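Local coordinates for MutT/NUDIX family protein (PDB 3ID9) that probably hydrolyses nucleoside diphosphate derivatives, as expected of a MutT/NUDIX family hydrolase, although its own substrate is not established, at residues Q23-I29 with L50-V55; G28-E32 with L101-I105; R70-G74 with I121-Q125; L82-C86 with L96-F100. All blocks are in the same frame, centred on the assembly; numbering follows the deposited sequence.

Overall arrangement
All four contacts lie within the NUDIX domain and reach its mixed sheet. Interaction 1 pairs strands 23-32 and 48-54; interaction 2 continues along 23-32 to the end of 95-104, sharing G28 and I29 with the first, their centres about 13 Å apart. Interaction 4 joins 95-104 to 77-88, its centre about 9 Å from that of interaction 1; since interactions 2 and 4 both use 95-104, it lies between 23-32 and 77-88. Interaction 3, about 21 Å between centres from interaction 4, sets the end of helix 61-72 beside strand 124-128. Along the chain, interaction 1 closes before interactions 3 and 4 open. Both ends of the Nudix box, 53-74, are thus joined to the sheet.

Interaction 1 of 4, residues Q23-I29 with L50-V55; sequences QVRVTGI and LPGGRV
V55 sets its CG2 methyl against two valines of strand 23-29, and this corner is the dense part of the contact. CG2 lies 3.7 Å from V26 CG1, the two side chains crossing at about a right angle, whereas V24 runs beside V55 and points the same way, with V24 CG1 3.8 Å from V55 CG2. The V55 methyl is turned inward because CG2 stands anti to its own carbonyl carbon, and helix 61-72 closes over the group, L61 touching V24 and A64 touching V55. The short strand segments run antiparallel, their axes at 169°, and four hydrogen bonds join them: V55 N to V24 O at 2.7 Å, V26 N to G53 O, G53 N to V26 O, and G28 N to P51 O at 2.8 Å, the last almost straight at 174°. G52 CA and T27 CA are 4.1 Å apart, in a non-hydrogen-bonded pair. From this pairing strand 48-54 of the Nudix fold runs into the Nudix box, which begins at G53 and includes helix 61-72. Further along, T27 CG2 meets L50 CB at 3.8 Å, while T27 OG1 is hydrogen-bonded to H97. The looser side holds Q23, R25 and R54. There R54 CG lies over one face of the R25 guanidinium, offset toward its rim, and the Q23 amide nitrogen NE2 approaches the same CG at 3.6 Å. The two guanidinium planes are 68° apart and their charged atoms do not touch. At this end a water accepts from V24 N and donates to V55 O.

Interaction 2 of 4, residues G28-E32 with L101-I105; sequences GILIE and LLERI
L102 lays its CD1 methyl against the backbone of G28, 3.6 Å from the glycine CA, where the absence of a side chain leaves the strand bare. This is the parallel pairing of strands 23-32 and 95-104 in the mixed sheet of the Nudix fold, and helix 61-72 covers the same face, with M65 and M69 touching L102. On the other face the CD2 methyl of L101 meets I29 CG2 at 3.8 Å, the two side chains crossing at a slant; L83 of strand 77-88 touches both. Between these two segments one direct backbone bond forms, L102 N to I29 O at 2.9 Å, continuing the ladder from I29 N to F100 O. Its donor stands 49° out of the carbonyl plane; the axes of the strand segments meet at 52°. Beyond it the strands part, and a water donates to both I31 O and L102 O across the gap. Side chains take over at the far end. E32 and R104 form a salt bridge in which R104 grips side-on, one nitrogen to each carboxylate oxygen: NE to OE2 of E32 at 2.9 Å, and NH2 to OE1 of E32 at the same length. Both oxygens use their syn lone pairs, and the two flat groups are only 24° apart. The bend of the R104 chain at chi3 turns its NE edge to the glutamate, whose own chain is extended beyond CG. Besides its NE partner, OE2 of E32 accepts a hydrogen bond from a second water, 2.7 Å away, which in turn accepts the backbone N-H of R104.

Interaction 3 of 4, residues R70-G74 with I121-Q125; sequences REETG and IHDVQ
H122 sets one face of its imidazole against the peptide that joins T73 to G74, at the point where helix 61-72, the helix of the Nudix box, runs out. G74 N lies 3.2 Å above the ring plane, offset toward the rim, and CD2 of H122 is 3.3 Å from the carbonyl carbon of T73. This is van der Waals contact of a ring face with a peptide: although G74 N and H122 NE2 are close, the angle is too poor for a hydrogen bond, and none passes directly between the two segments. The ring reaches this place because CG of H122 stands anti to its own carbonyl carbon (chi1 -52°), on the side of the backbone N. G74, with a positive phi of 63°, turns the chain after the helix, and its N-H gives a weak bond back to R70 O. The apolar part is small. V124 CG2 rests 4.1 Å from T73 CB, while V39 of strand 35-40 touches T73 and L37 touches V124, so that the helix end sits against the edge where strand 124-128 begins. The hydroxyl of T73 does not turn to this partner; it bonds to M69 O and L75 N close by in the chain. E72 OE1 instead bonds G52 N of strand 48-54. Polar links across the contact run through water. One molecule lies in the plane of the imidazole at its edge, 3.1 Å from H122 NE2, and donates to R70 O at 3.0 Å. A second water donates to two carbonyl oxygens at once, E72 O and D123 O.

Interaction 4 of 4, residues L82-C86 with L96-F100; sequences LLYVC and LHITF
Two successive amides, those of L83 and Y84, turn to one carbonyl: L83 N bonds to T99 O at 2.8 Å, while Y84 N reaches the same oxygen only weakly, at 3.4 Å. This is a classic beta bulge. L83 supplies the turn in the backbone, its psi of -43° being helical rather than extended, and the pairing slips by one residue between L82 with F100 and Y84 with T99. Past the bulge the antiparallel ladder is regular, with T99 N to Y84 O, C86 N to H97 O and H97 N to C86 O. A water donates to Y84 O and H97 O and also bonds to T99 OG1, 2.9 Å away. The side chains of L82, V85, I98 and F100 share one face. There L82 CD2 reaches I98 CG2 at 3.5 Å and also lies against CE2 of F100, while I98 CG2 lies over one face of the same ring, toward its rim. L82 gets there with CG anti to its backbone N (chi1 -161°). Helix 61-72 touches this face through L61 and M65, and Y155 of the second subunit meets the F100 ring edge-to-face. L82 makes backbone bonds to that subunit too, which places the bulged hairpin of strands 77-88 and 95-104, part of the Nudix sheet, at the dimer interface.

Interaction 1 of 4, residues Q23-I29 with L50-V55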
loop_
_atom_site.group_PDB
_atom_site.type_symbol
_atom_site.label_atom_id
_atom_site.label_comp_id
_atom_site.label_asym_id
_atom_site.label_seq_id
_atom_site.Cartn_x
_atom_site.Cartn_y
_atom_site.Cartn_z
ATOM N N GLN B 23 7.843 -10.363 7.046
ATOM C CA GLN B 23 8.126 -10.920 5.732
ATOM C C GLN B 23 7.230 -10.176 4.756
ATOM O O GLN B 23 6.012 -10.137 4.931
ATOM C CB GLN B 23 7.806 -12.412 5.680
ATOM C CG GLN B 23 7.893 -12.988 4.272
ATOM C CD GLN B 23 7.544 -14.470 4.206
ATOM O OE1 GLN B 23 6.438 -14.886 4.572
ATOM N NE2 GLN B 23 8.493 -15.275 3.732
ATOM N N VAL B 24 7.832 -9.571 3.740
ATOM C CA VAL B 24 7.063 -8.824 2.755
ATOM C C VAL B 24 7.066 -9.494 1.385
ATOM O O VAL B 24 8.112 -9.894 0.872
ATOM C CB VAL B 24 7.602 -7.397 2.603
ATOM C CG1 VAL B 24 6.665 -6.582 1.732
ATOM C CG2 VAL B 24 7.762 -6.755 3.969
ATOM N N ARG B 25 5.881 -9.612 0.798
ATOM C CA ARG B 25 5.730 -10.225 -0.514
ATOM C C ARG B 25 5.043 -9.317 -1.509
ATOM O O ARG B 25 4.042 -8.670 -1.191
ATOM C CB ARG B 25 4.950 -11.536 -0.400
ATOM C CG ARG B 25 5.792 -12.644 0.178
ATOM C CD ARG B 25 5.040 -13.938 0.413
ATOM N NE ARG B 25 6.008 -14.949 0.817
ATOM C CZ ARG B 25 6.890 -15.500 -0.014
ATOM N NH1 ARG B 25 6.908 -15.149 -1.296
ATOM N NH2 ARG B 25 7.780 -16.372 0.448
ATOM N N VAL B 26 5.603 -9.269 -2.713
ATOM C CA VAL B 26 5.052 -8.463 -3.792
ATOM C C VAL B 26 4.501 -9.386 -4.868
ATOM O O VAL B 26 5.004 -10.487 -5.069
ATOM C CB VAL B 26 6.123 -7.551 -4.431
ATOM C CG1 VAL B 26 6.515 -6.463 -3.461
ATOM C CG2 VAL B 26 7.348 -8.372 -4.822
ATOM N N THR B 27 3.458 -8.931 -5.547
ATOM C CA THR B 27 2.837 -9.706 -6.615
ATOM C C THR B 27 2.605 -8.753 -7.766
ATOM O O THR B 27 2.195 -7.609 -7.555
ATOM C CB THR B 27 1.489 -10.312 -6.169
ATOM O OG1 THR B 27 1.737 -11.399 -5.273
ATOM C CG2 THR B 27 0.692 -10.809 -7.366
ATOM N N GLY B 28 2.878 -9.225 -8.979
ATOM C CA GLY B 28 2.701 -8.380 -10.138
ATOM C C GLY B 28 1.492 -8.734 -10.979
ATOM O O GLY B 28 1.177 -9.905 -11.187
ATOM N N ILE B 29 0.807 -7.705 -11.457
ATOM C CA ILE B 29 -0.349 -7.890 -12.305
ATOM C C ILE B 29 -0.147 -7.020 -13.538
ATOM O O ILE B 29 -0.381 -5.805 -13.519
ATOM C CB ILE B 29 -1.650 -7.530 -11.562
ATOM C CG1 ILE B 29 -1.915 -8.606 -10.504
ATOM C CG2 ILE B 29 -2.808 -7.434 -12.536
ATOM C CD1 ILE B 29 -3.248 -8.519 -9.825
ATOM N N LEU B 50 0.262 -15.929 -10.486
ATOM C CA LEU B 50 0.800 -14.592 -10.663
ATOM C C LEU B 50 2.279 -14.519 -10.293
ATOM O O LEU B 50 2.755 -15.233 -9.415
ATOM C CB LEU B 50 0.004 -13.602 -9.826
ATOM C CG LEU B 50 -1.451 -13.420 -10.247
ATOM C CD1 LEU B 50 -2.230 -12.725 -9.132
ATOM C CD2 LEU B 50 -1.500 -12.610 -11.542
ATOM N N PRO B 51 3.033 -13.668 -10.989
ATOM C CA PRO B 51 4.459 -13.537 -10.685
ATOM C C PRO B 51 4.638 -12.731 -9.402
ATOM O O PRO B 51 3.899 -11.786 -9.152
ATOM C CB PRO B 51 5.003 -12.814 -11.913
ATOM C CG PRO B 51 3.831 -11.941 -12.320
ATOM C CD PRO B 51 2.669 -12.892 -12.187
ATOM N N GLY B 52 5.615 -13.118 -8.589
ATOM C CA GLY B 52 5.872 -12.417 -7.349
ATOM C C GLY B 52 6.897 -13.143 -6.504
ATOM O O GLY B 52 7.468 -14.139 -6.933
ATOM N N GLY B 53 7.133 -12.641 -5.300
ATOM C CA GLY B 53 8.091 -13.272 -4.420
ATOM C C GLY B 53 8.416 -12.442 -3.192
ATOM O O GLY B 53 7.861 -11.363 -2.968
ATOM N N ARG B 54 9.341 -12.961 -2.398
ATOM C CA ARG B 54 9.775 -12.311 -1.174
ATOM C C ARG B 54 10.624 -11.069 -1.444
ATOM O O ARG B 54 11.474 -11.056 -2.334
ATOM C CB ARG B 54 10.596 -13.295 -0.338
ATOM C CG ARG B 54 10.109 -13.490 1.083
ATOM C CD ARG B 54 11.273 -13.418 2.062
ATOM N NE ARG B 54 12.483 -14.014 1.503
ATOM C CZ ARG B 54 13.718 -13.655 1.850
ATOM N NH1 ARG B 54 13.903 -12.704 2.759
ATOM N NH2 ARG B 54 14.769 -14.229 1.271
ATOM N N VAL B 55 10.380 -10.019 -0.675
ATOM C CA VAL B 55 11.168 -8.805 -0.799
ATOM C C VAL B 55 12.426 -9.098 0.026
ATOM O O VAL B 55 12.341 -9.332 1.227
ATOM C CB VAL B 55 10.406 -7.598 -0.224
ATOM C CG1 VAL B 55 11.294 -6.357 -0.216
ATOM C CG2 VAL B 55 9.156 -7.353 -1.055
HETATM O O HOH W 1 10.713 -9.836 3.413
HETATM O O HOH W 2 3.412 -14.142 -6.262
#

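Interaction 2 of 4, residues G28-E32 with L101-I105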
loop_
_atom_site.group_PDB
_atom_site.type_symbol
_atom_site.label_atom_id
_atom_site.label_comp_id
_atom_site.label_asym_id
_atom_site.label_seq_id
_atom_site.Cartn_x
_atom_site.Cartn_y
_atom_site.Cartn_z
ATOM N N GLY B 28 2.878 -9.225 -8.979
ATOM C CA GLY B 28 2.701 -8.380 -10.138
ATOM C C GLY B 28 1.492 -8.734 -10.979
ATOM O O GLY B 28 1.177 -9.905 -11.187
ATOM N N ILE B 29 0.807 -7.705 -11.457
ATOM C CA ILE B 29 -0.349 -7.890 -12.305
ATOM C C ILE B 29 -0.147 -7.020 -13.538
ATOM O O ILE B 29 -0.381 -5.805 -13.519
ATOM C CB ILE B 29 -1.650 -7.530 -11.562
ATOM C CG1 ILE B 29 -1.915 -8.606 -10.504
ATOM C CG2 ILE B 29 -2.808 -7.434 -12.536
ATOM C CD1 ILE B 29 -3.248 -8.519 -9.825
ATOM N N LEU B 30 0.327 -7.668 -14.602
ATOM C CA LEU B 30 0.604 -7.012 -15.868
ATOM C C LEU B 30 -0.506 -7.392 -16.833
ATOM O O LEU B 30 -0.581 -8.532 -17.301
ATOM C CB LEU B 30 1.971 -7.467 -16.395
ATOM C CG LEU B 30 2.652 -6.645 -17.499
ATOM C CD1 LEU B 30 4.003 -7.276 -17.822
ATOM C CD2 LEU B 30 1.780 -6.593 -18.750
ATOM N N ILE B 31 -1.365 -6.422 -17.117
ATOM C CA ILE B 31 -2.502 -6.614 -17.999
ATOM C C ILE B 31 -2.288 -5.942 -19.347
ATOM O O ILE B 31 -1.850 -4.794 -19.423
ATOM C CB ILE B 31 -3.780 -6.027 -17.375
ATOM C CG1 ILE B 31 -4.057 -6.707 -16.036
ATOM C CG2 ILE B 31 -4.952 -6.191 -18.323
ATOM C CD1 ILE B 31 -5.085 -5.973 -15.186
ATOM N N GLU B 32 -2.594 -6.679 -20.408
ATOM C CA GLU B 32 -2.486 -6.187 -21.774
ATOM C C GLU B 32 -3.590 -6.879 -22.564
ATOM O O GLU B 32 -3.742 -8.102 -22.499
ATOM C CB GLU B 32 -1.107 -6.502 -22.371
ATOM C CG GLU B 32 0.002 -5.564 -21.899
ATOM C CD GLU B 32 1.326 -5.793 -22.613
ATOM O OE1 GLU B 32 1.316 -6.391 -23.705
ATOM O OE2 GLU B 32 2.381 -5.360 -22.094
ATOM N N LEU B 101 0.069 -3.097 -9.932
ATOM C CA LEU B 101 -0.416 -3.107 -11.305
ATOM C C LEU B 101 0.844 -2.700 -12.053
ATOM O O LEU B 101 1.379 -1.616 -11.825
ATOM C CB LEU B 101 -1.505 -2.061 -11.538
ATOM C CG LEU B 101 -2.906 -2.489 -11.108
ATOM C CD1 LEU B 101 -3.899 -1.362 -11.378
ATOM C CD2 LEU B 101 -3.295 -3.744 -11.868
ATOM N N LEU B 102 1.331 -3.581 -12.921
ATOM C CA LEU B 102 2.550 -3.318 -13.669
ATOM C C LEU B 102 2.304 -2.911 -15.114
ATOM O O LEU B 102 1.233 -3.149 -15.671
ATOM C CB LEU B 102 3.441 -4.559 -13.646
ATOM C CG LEU B 102 3.914 -5.002 -12.265
ATOM C CD1 LEU B 102 4.613 -6.359 -12.355
ATOM C CD2 LEU B 102 4.850 -3.943 -11.699
ATOM N N GLU B 103 3.315 -2.285 -15.704
ATOM C CA GLU B 103 3.275 -1.859 -17.096
ATOM C C GLU B 103 4.627 -2.189 -17.735
ATOM O O GLU B 103 5.679 -2.000 -17.119
ATOM C CB GLU B 103 3.004 -0.362 -17.172
ATOM C CG GLU B 103 2.941 0.197 -18.571
ATOM C CD GLU B 103 2.394 1.612 -18.590
ATOM O OE1 GLU B 103 1.183 1.782 -18.309
ATOM O OE2 GLU B 103 3.174 2.549 -18.877
ATOM N N ARG B 104 4.597 -2.698 -18.963
ATOM C CA ARG B 104 5.827 -3.048 -19.675
ATOM C C ARG B 104 6.562 -1.805 -20.170
ATOM O O ARG B 104 5.937 -0.817 -20.555
ATOM C CB ARG B 104 5.515 -3.940 -20.881
ATOM C CG ARG B 104 6.074 -5.349 -20.780
ATOM C CD ARG B 104 6.309 -5.959 -22.153
ATOM N NE ARG B 104 5.115 -5.903 -22.984
ATOM C CZ ARG B 104 5.095 -6.173 -24.286
ATOM N NH1 ARG B 104 6.214 -6.522 -24.912
ATOM N NH2 ARG B 104 3.953 -6.087 -24.964
ATOM N N ILE B 105 7.890 -1.859 -20.154
ATOM C CA ILE B 105 8.704 -0.747 -20.638
ATOM C C ILE B 105 9.836 -1.300 -21.502
ATOM O O ILE B 105 9.681 -2.341 -22.145
ATOM C CB ILE B 105 9.307 0.076 -19.477
ATOM C CG1 ILE B 105 10.165 -0.820 -18.585
ATOM C CG2 ILE B 105 8.197 0.732 -18.675
ATOM C CD1 ILE B 105 10.888 -0.073 -17.481
HETATM O O HOH W 3 0.083 -3.398 -18.668
HETATM O O HOH W 4 2.316 -3.309 -20.362
#

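Interaction 3 of 4, residues R70-G74 with I121-Q125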
loop_
_atom_site.group_PDB
_atom_site.type_symbol
_atom_site.label_atom_id
_atom_site.label_comp_id
_atom_site.label_asym_id
_atom_site.label_seq_id
_atom_site.Cartn_x
_atom_site.Cartn_y
_atom_site.Cartn_z
ATOM N N ARG B 70 11.801 -10.000 -13.792
ATOM C CA ARG B 70 12.709 -10.462 -14.826
ATOM C C ARG B 70 13.329 -11.835 -14.593
ATOM O O ARG B 70 13.927 -12.400 -15.504
ATOM C CB ARG B 70 13.777 -9.410 -15.166
ATOM C CG ARG B 70 14.568 -8.787 -14.046
ATOM C CD ARG B 70 15.126 -7.450 -14.563
ATOM N NE ARG B 70 15.952 -6.746 -13.585
ATOM C CZ ARG B 70 16.334 -5.475 -13.699
ATOM N NH1 ARG B 70 15.967 -4.749 -14.748
ATOM N NH2 ARG B 70 17.081 -4.927 -12.756
ATOM N N GLU B 71 13.158 -12.390 -13.399
ATOM C CA GLU B 71 13.675 -13.723 -13.131
ATOM C C GLU B 71 12.614 -14.736 -13.567
ATOM O O GLU B 71 12.933 -15.862 -13.936
ATOM C CB GLU B 71 13.964 -13.928 -11.642
ATOM C CG GLU B 71 14.880 -12.884 -11.012
ATOM C CD GLU B 71 15.291 -13.241 -9.584
ATOM O OE1 GLU B 71 14.437 -13.753 -8.824
ATOM O OE2 GLU B 71 16.464 -12.997 -9.220
ATOM N N GLU B 72 11.350 -14.325 -13.542
ATOM C CA GLU B 72 10.262 -15.223 -13.911
ATOM C C GLU B 72 9.669 -14.994 -15.296
ATOM O O GLU B 72 9.009 -15.881 -15.825
ATOM C CB GLU B 72 9.144 -15.154 -12.857
ATOM C CG GLU B 72 9.612 -15.523 -11.444
ATOM C CD GLU B 72 8.510 -15.431 -10.388
ATOM O OE1 GLU B 72 7.906 -14.348 -10.230
ATOM O OE2 GLU B 72 8.247 -16.446 -9.705
ATOM N N THR B 73 9.905 -13.824 -15.889
ATOM C CA THR B 73 9.359 -13.513 -17.215
ATOM C C THR B 73 10.371 -12.805 -18.120
ATOM O O THR B 73 10.106 -12.578 -19.300
ATOM C CB THR B 73 8.132 -12.575 -17.128
ATOM O OG1 THR B 73 8.584 -11.217 -17.007
ATOM C CG2 THR B 73 7.265 -12.917 -15.923
ATOM N N GLY B 74 11.521 -12.440 -17.565
ATOM C CA GLY B 74 12.523 -11.749 -18.351
ATOM C C GLY B 74 12.101 -10.386 -18.890
ATOM O O GLY B 74 12.834 -9.782 -19.671
ATOM N N ILE B 121 14.757 -19.676 -20.781
ATOM C CA ILE B 121 13.442 -19.427 -21.357
ATOM C C ILE B 121 12.388 -19.525 -20.260
ATOM O O ILE B 121 12.336 -20.498 -19.511
ATOM C CB ILE B 121 13.141 -20.434 -22.485
ATOM C CG1 ILE B 121 14.249 -20.353 -23.545
ATOM C CG2 ILE B 121 11.789 -20.126 -23.124
ATOM C CD1 ILE B 121 14.187 -21.445 -24.597
ATOM N N HIS B 122 11.543 -18.511 -20.171
ATOM C CA HIS B 122 10.521 -18.468 -19.140
ATOM C C HIS B 122 9.184 -19.061 -19.549
ATOM O O HIS B 122 8.802 -19.008 -20.716
ATOM C CB HIS B 122 10.311 -17.021 -18.716
ATOM C CG HIS B 122 11.580 -16.323 -18.343
ATOM N ND1 HIS B 122 12.270 -16.612 -17.191
ATOM C CD2 HIS B 122 12.289 -15.370 -18.991
ATOM C CE1 HIS B 122 13.360 -15.862 -17.138
ATOM N NE2 HIS B 122 13.395 -15.103 -18.216
ATOM N N ASP B 123 8.484 -19.626 -18.571
ATOM C CA ASP B 123 7.164 -20.191 -18.794
ATOM C C ASP B 123 6.179 -19.057 -18.552
ATOM O O ASP B 123 5.929 -18.670 -17.414
ATOM C CB ASP B 123 6.903 -21.342 -17.824
ATOM C CG ASP B 123 7.814 -22.529 -18.075
ATOM O OD1 ASP B 123 8.249 -22.716 -19.231
ATOM O OD2 ASP B 123 8.085 -23.286 -17.122
ATOM N N VAL B 124 5.624 -18.526 -19.634
ATOM C CA VAL B 124 4.703 -17.399 -19.553
ATOM C C VAL B 124 3.463 -17.572 -20.414
ATOM O O VAL B 124 3.514 -18.127 -21.516
ATOM C CB VAL B 124 5.423 -16.104 -19.986
ATOM C CG1 VAL B 124 4.465 -14.926 -19.978
ATOM C CG2 VAL B 124 6.599 -15.854 -19.066
ATOM N N GLN B 125 2.345 -17.071 -19.910
ATOM C CA GLN B 125 1.096 -17.157 -20.632
ATOM C C GLN B 125 0.216 -15.951 -20.303
ATOM O O GLN B 125 0.136 -15.517 -19.154
ATOM C CB GLN B 125 0.382 -18.451 -20.251
ATOM C CG GLN B 125 -0.896 -18.678 -21.006
ATOM C CD GLN B 125 -1.689 -19.869 -20.495
ATOM O OE1 GLN B 125 -2.768 -20.149 -21.003
ATOM N NE2 GLN B 125 -1.165 -20.568 -19.488
HETATM O O HOH W 5 15.812 -13.315 -17.647
HETATM O O HOH W 6 8.051 -18.287 -15.524
#

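Interaction 4 of 4, residues L82-C86 with L96-F100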
loop_
_atom_site.group_PDB
_atom_site.type_symbol
_atom_site.label_atom_id
_atom_site.label_comp_id
_atom_site.label_asym_id
_atom_site.label_seq_id
_atom_site.Cartn_x
_atom_site.Cartn_y
_atom_site.Cartn_z
ATOM N N LEU B 82 -0.257 0.894 -6.669
ATOM C CA LEU B 82 -0.384 -0.085 -5.610
ATOM C C LEU B 82 -1.845 -0.514 -5.732
ATOM O O LEU B 82 -2.754 0.308 -5.614
ATOM C CB LEU B 82 -0.139 0.605 -4.272
ATOM C CG LEU B 82 0.232 -0.167 -3.015
ATOM C CD1 LEU B 82 -0.540 -1.469 -2.996
ATOM C CD2 LEU B 82 1.729 -0.408 -2.983
ATOM N N LEU B 83 -2.084 -1.789 -5.984
ATOM C CA LEU B 83 -3.453 -2.240 -6.140
ATOM C C LEU B 83 -4.103 -2.761 -4.869
ATOM O O LEU B 83 -5.260 -2.449 -4.571
ATOM C CB LEU B 83 -3.526 -3.343 -7.201
ATOM C CG LEU B 83 -4.911 -3.988 -7.316
ATOM C CD1 LEU B 83 -5.872 -2.990 -7.951
ATOM C CD2 LEU B 83 -4.838 -5.262 -8.144
ATOM N N TYR B 84 -3.354 -3.550 -4.114
ATOM C CA TYR B 84 -3.924 -4.167 -2.944
ATOM C C TYR B 84 -2.858 -4.485 -1.911
ATOM O O TYR B 84 -1.770 -4.958 -2.246
ATOM C CB TYR B 84 -4.626 -5.451 -3.390
ATOM C CG TYR B 84 -5.447 -6.152 -2.349
ATOM C CD1 TYR B 84 -6.740 -5.727 -2.049
ATOM C CD2 TYR B 84 -4.950 -7.272 -1.688
ATOM C CE1 TYR B 84 -7.525 -6.408 -1.116
ATOM C CE2 TYR B 84 -5.720 -7.959 -0.756
ATOM C CZ TYR B 84 -7.006 -7.526 -0.477
ATOM O OH TYR B 84 -7.774 -8.229 0.427
ATOM N N VAL B 85 -3.182 -4.212 -0.654
ATOM C CA VAL B 85 -2.276 -4.478 0.446
ATOM C C VAL B 85 -3.027 -5.373 1.416
ATOM O O VAL B 85 -4.143 -5.068 1.839
ATOM C CB VAL B 85 -1.826 -3.172 1.150
ATOM C CG1 VAL B 85 -1.009 -3.506 2.384
ATOM C CG2 VAL B 85 -0.988 -2.327 0.194
ATOM N N CYS B 86 -2.414 -6.503 1.732
ATOM C CA CYS B 86 -3.013 -7.464 2.637
ATOM C C CYS B 86 -2.018 -7.746 3.753
ATOM O O CYS B 86 -0.873 -8.115 3.489
ATOM C CB CYS B 86 -3.339 -8.756 1.870
ATOM S SG CYS B 86 -3.927 -10.123 2.908
ATOM N N LEU B 96 3.085 -9.071 5.216
ATOM C CA LEU B 96 2.548 -7.945 4.482
ATOM C C LEU B 96 2.644 -8.351 3.005
ATOM O O LEU B 96 3.722 -8.682 2.510
ATOM C CB LEU B 96 3.371 -6.692 4.769
ATOM C CG LEU B 96 2.811 -5.392 4.194
ATOM C CD1 LEU B 96 1.413 -5.147 4.740
ATOM C CD2 LEU B 96 3.731 -4.244 4.548
ATOM N N HIS B 97 1.510 -8.360 2.315
ATOM C CA HIS B 97 1.477 -8.747 0.908
ATOM C C HIS B 97 1.004 -7.597 0.011
ATOM O O HIS B 97 -0.153 -7.186 0.080
ATOM C CB HIS B 97 0.550 -9.957 0.728
ATOM C CG HIS B 97 0.572 -10.538 -0.653
ATOM N ND1 HIS B 97 -0.359 -11.460 -1.091
ATOM C CD2 HIS B 97 1.421 -10.339 -1.693
ATOM C CE1 HIS B 97 -0.086 -11.800 -2.337
ATOM N NE2 HIS B 97 0.991 -11.134 -2.726
ATOM N N ILE B 98 1.898 -7.089 -0.831
ATOM C CA ILE B 98 1.556 -5.995 -1.739
ATOM C C ILE B 98 1.400 -6.451 -3.200
ATOM O O ILE B 98 2.246 -7.171 -3.728
ATOM C CB ILE B 98 2.632 -4.864 -1.716
ATOM C CG1 ILE B 98 2.693 -4.190 -0.343
ATOM C CG2 ILE B 98 2.298 -3.814 -2.759
ATOM C CD1 ILE B 98 3.552 -4.903 0.659
ATOM N N THR B 99 0.317 -6.013 -3.842
ATOM C CA THR B 99 0.049 -6.341 -5.238
ATOM C C THR B 99 0.166 -5.085 -6.098
ATOM O O THR B 99 -0.519 -4.088 -5.851
ATOM C CB THR B 99 -1.368 -6.934 -5.430
ATOM O OG1 THR B 99 -1.404 -8.270 -4.919
ATOM C CG2 THR B 99 -1.743 -6.965 -6.907
ATOM N N PHE B 100 1.026 -5.143 -7.113
ATOM C CA PHE B 100 1.251 -4.006 -8.009
ATOM C C PHE B 100 0.666 -4.164 -9.409
ATOM O O PHE B 100 0.760 -5.233 -10.005
ATOM C CB PHE B 100 2.751 -3.757 -8.206
ATOM C CG PHE B 100 3.450 -3.182 -7.019
ATOM C CD1 PHE B 100 4.459 -3.896 -6.382
ATOM C CD2 PHE B 100 3.133 -1.904 -6.559
ATOM C CE1 PHE B 100 5.148 -3.346 -5.310
ATOM C CE2 PHE B 100 3.812 -1.342 -5.487
ATOM C CZ PHE B 100 4.821 -2.060 -4.857
HETATM O O HOH W 7 -1.856 -7.976 -2.048
#